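Local coordinates for protein adenine phosphoribosyltransferase (Leishmania donovani, PDB 1QB7) that probably catalyses purine salvage, transferring the phosphoribosyl group of 5-phospho-alpha-D-ribose 1-diphosphate to adenine to give AMP and diphosphate, at residues Ile111-Tyr116 and Pro125-Ile130. Numbering follows the deposited sequence.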
loop_
_atom_site.group_PDB
_atom_site.type_symbol
_atom_site.label_atom_id
_atom_site.label_comp_id
_atom_site.label_asym_id
_atom_site.label_seq_id
_atom_site.Cartn_x
_atom_site.Cartn_y
_atom_site.Cartn_z
ATOM N N ILE A 111 -19.459 -0.809 1.505
ATOM C CA ILE A 111 -20.242 -1.163 0.327
ATOM C C ILE A 111 -19.408 -2.279 -0.297
ATOM O O ILE A 111 -18.212 -2.092 -0.505
ATOM C CB ILE A 111 -20.325 -0.008 -0.711
ATOM C CG1 ILE A 111 -20.886 1.262 -0.067
ATOM C CG2 ILE A 111 -21.191 -0.440 -1.908
ATOM C CD1 ILE A 111 -20.929 2.455 -1.003
ATOM N N ARG A 112 -20.008 -3.440 -0.557
ATOM C CA ARG A 112 -19.264 -4.547 -1.162
ATOM C C ARG A 112 -19.606 -4.742 -2.636
ATOM O O ARG A 112 -20.735 -4.487 -3.058
ATOM C CB ARG A 112 -19.491 -5.856 -0.398
ATOM C CG ARG A 112 -20.888 -6.438 -0.531
ATOM C CD ARG A 112 -20.945 -7.853 0.024
ATOM N NE ARG A 112 -22.267 -8.458 -0.137
ATOM C CZ ARG A 112 -23.212 -8.442 0.794
ATOM N NH1 ARG A 112 -22.981 -7.861 1.967
ATOM N NH2 ARG A 112 -24.385 -9.012 0.559
ATOM N N SER A 113 -18.621 -5.193 -3.411
ATOM C CA SER A 113 -18.806 -5.432 -4.839
ATOM C C SER A 113 -19.543 -6.749 -5.091
ATOM O O SER A 113 -19.702 -7.569 -4.189
ATOM C CB SER A 113 -17.459 -5.427 -5.568
ATOM O OG SER A 113 -16.640 -6.505 -5.152
ATOM N N GLU A 114 -19.977 -6.950 -6.331
ATOM C CA GLU A 114 -20.715 -8.148 -6.707
ATOM C C GLU A 114 -20.029 -8.797 -7.894
ATOM O O GLU A 114 -20.455 -8.632 -9.038
ATOM C CB GLU A 114 -22.151 -7.766 -7.065
ATOM C CG GLU A 114 -22.887 -7.094 -5.917
ATOM C CD GLU A 114 -24.283 -6.623 -6.277
ATOM O OE1 GLU A 114 -24.676 -6.727 -7.461
ATOM O OE2 GLU A 114 -24.989 -6.140 -5.366
ATOM N N PRO A 115 -18.943 -9.549 -7.635
ATOM C CA PRO A 115 -18.207 -10.213 -8.714
ATOM C C PRO A 115 -19.026 -11.271 -9.451
ATOM O O PRO A 115 -19.975 -11.836 -8.901
ATOM C CB PRO A 115 -17.011 -10.821 -7.981
ATOM C CG PRO A 115 -17.531 -11.072 -6.600
ATOM C CD PRO A 115 -18.340 -9.842 -6.319
ATOM N N TYR A 116 -18.678 -11.502 -10.715
ATOM C CA TYR A 116 -19.358 -12.511 -11.526
ATOM C C TYR A 116 -18.929 -13.894 -11.043
ATOM O O TYR A 116 -17.911 -14.027 -10.359
ATOM C CB TYR A 116 -18.971 -12.373 -13.000
ATOM C CG TYR A 116 -19.433 -11.106 -13.681
ATOM C CD1 TYR A 116 -20.504 -10.357 -13.185
ATOM C CD2 TYR A 116 -18.813 -10.672 -14.851
ATOM C CE1 TYR A 116 -20.945 -9.206 -13.844
ATOM C CE2 TYR A 116 -19.243 -9.531 -15.512
ATOM C CZ TYR A 116 -20.308 -8.803 -15.007
ATOM O OH TYR A 116 -20.723 -7.680 -15.685
ATOM N N PRO A 125 -13.399 -15.281 -7.539
ATOM C CA PRO A 125 -13.561 -13.823 -7.525
ATOM C C PRO A 125 -13.524 -13.241 -6.114
ATOM O O PRO A 125 -13.986 -13.867 -5.162
ATOM C CB PRO A 125 -14.928 -13.633 -8.181
ATOM C CG PRO A 125 -15.664 -14.859 -7.763
ATOM C CD PRO A 125 -14.641 -15.936 -7.986
ATOM N N GLU A 126 -12.971 -12.040 -5.987
ATOM C CA GLU A 126 -12.864 -11.386 -4.688
ATOM C C GLU A 126 -13.930 -10.324 -4.478
ATOM O O GLU A 126 -14.176 -9.490 -5.347
ATOM C CB GLU A 126 -11.499 -10.717 -4.539
ATOM C CG GLU A 126 -10.320 -11.578 -4.936
ATOM C CD GLU A 126 -9.014 -10.809 -4.890
ATOM O OE1 GLU A 126 -8.502 -10.588 -3.773
ATOM O OE2 GLU A 126 -8.506 -10.416 -5.964
ATOM N N VAL A 127 -14.589 -10.380 -3.330
ATOM C CA VAL A 127 -15.581 -9.378 -2.993
ATOM C C VAL A 127 -14.753 -8.257 -2.359
ATOM O O VAL A 127 -14.061 -8.483 -1.366
ATOM C CB VAL A 127 -16.608 -9.918 -1.977
ATOM C CG1 VAL A 127 -17.568 -8.812 -1.546
ATOM C CG2 VAL A 127 -17.372 -11.084 -2.586
ATOM N N MET A 128 -14.767 -7.079 -2.980
ATOM C CA MET A 128 -14.012 -5.933 -2.479
ATOM C C MET A 128 -14.947 -4.846 -1.962
ATOM O O MET A 128 -16.122 -4.804 -2.325
ATOM C CB MET A 128 -13.094 -5.395 -3.575
ATOM C CG MET A 128 -12.045 -6.402 -4.051
ATOM S SD MET A 128 -10.834 -6.828 -2.778
ATOM C CE MET A 128 -9.780 -5.400 -2.852
ATOM N N THR A 129 -14.423 -3.966 -1.107
ATOM C CA THR A 129 -15.229 -2.900 -0.513
ATOM C C THR A 129 -14.540 -1.540 -0.423
ATOM O O THR A 129 -13.336 -1.404 -0.638
ATOM C CB THR A 129 -15.632 -3.244 0.955
ATOM O OG1 THR A 129 -14.476 -3.165 1.802
ATOM C CG2 THR A 129 -16.227 -4.640 1.061
ATOM N N ILE A 130 -15.354 -0.540 -0.109
ATOM C CA ILE A 130 -14.915 0.831 0.141
ATOM C C ILE A 130 -15.886 1.280 1.230
ATOM O O ILE A 130 -16.988 0.734 1.348
ATOM C CB ILE A 130 -15.053 1.810 -1.077
ATOM C CG1 ILE A 130 -16.506 1.917 -1.537
ATOM C CG2 ILE A 130 -14.085 1.437 -2.199
ATOM C CD1 ILE A 130 -16.732 3.013 -2.545
#
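Val-127 lies alongside Arg-112, the two side chains pointing the same way, with its CG1 methyl 3.7 Å from CB of Arg-112. The pair belongs to an antiparallel two-stranded hairpin arm, built from strands 110-112 and 129-131, of a type I phosphoribosyltransferase; its connecting loop is flexible in this family and partly unmodelled here. Where the strands are regular, Ile-111 and Ile-130 form a hydrogen-bonded pair, the N of Ile-111 giving a nearly straight bond to O of Ile-130 (162° at the hydrogen). Arg-112 and Thr-129 follow as a non-hydrogen-bonded pair, and CG2 of Thr-129 packs against CB of Arg-112 at 3.8 Å. Ser-113 illustrates how a side chain can continue such pairing beyond strand 110-112: its N donates to O of Met-128 at 2.8 Å, while its hydroxyl takes the place of a backbone carbonyl as acceptor. Ser-156 on helix 152-163 also bonds this hydroxyl, tying the arm to that helix. Farther out, the rings of Pro-115 and Pro-125 pack against each other, crossing at about a right angle, CB to CB 3.5 Å. Ile-111 and Arg-112 also pair in parallel with a strand of the second subunit, so the sheet runs on across the dimer interface. With chi1 at 65°, OG of Ser-113 sits between its own backbone N and carbonyl carbon, where it receives N-H of Met-128 at 2.9 Å.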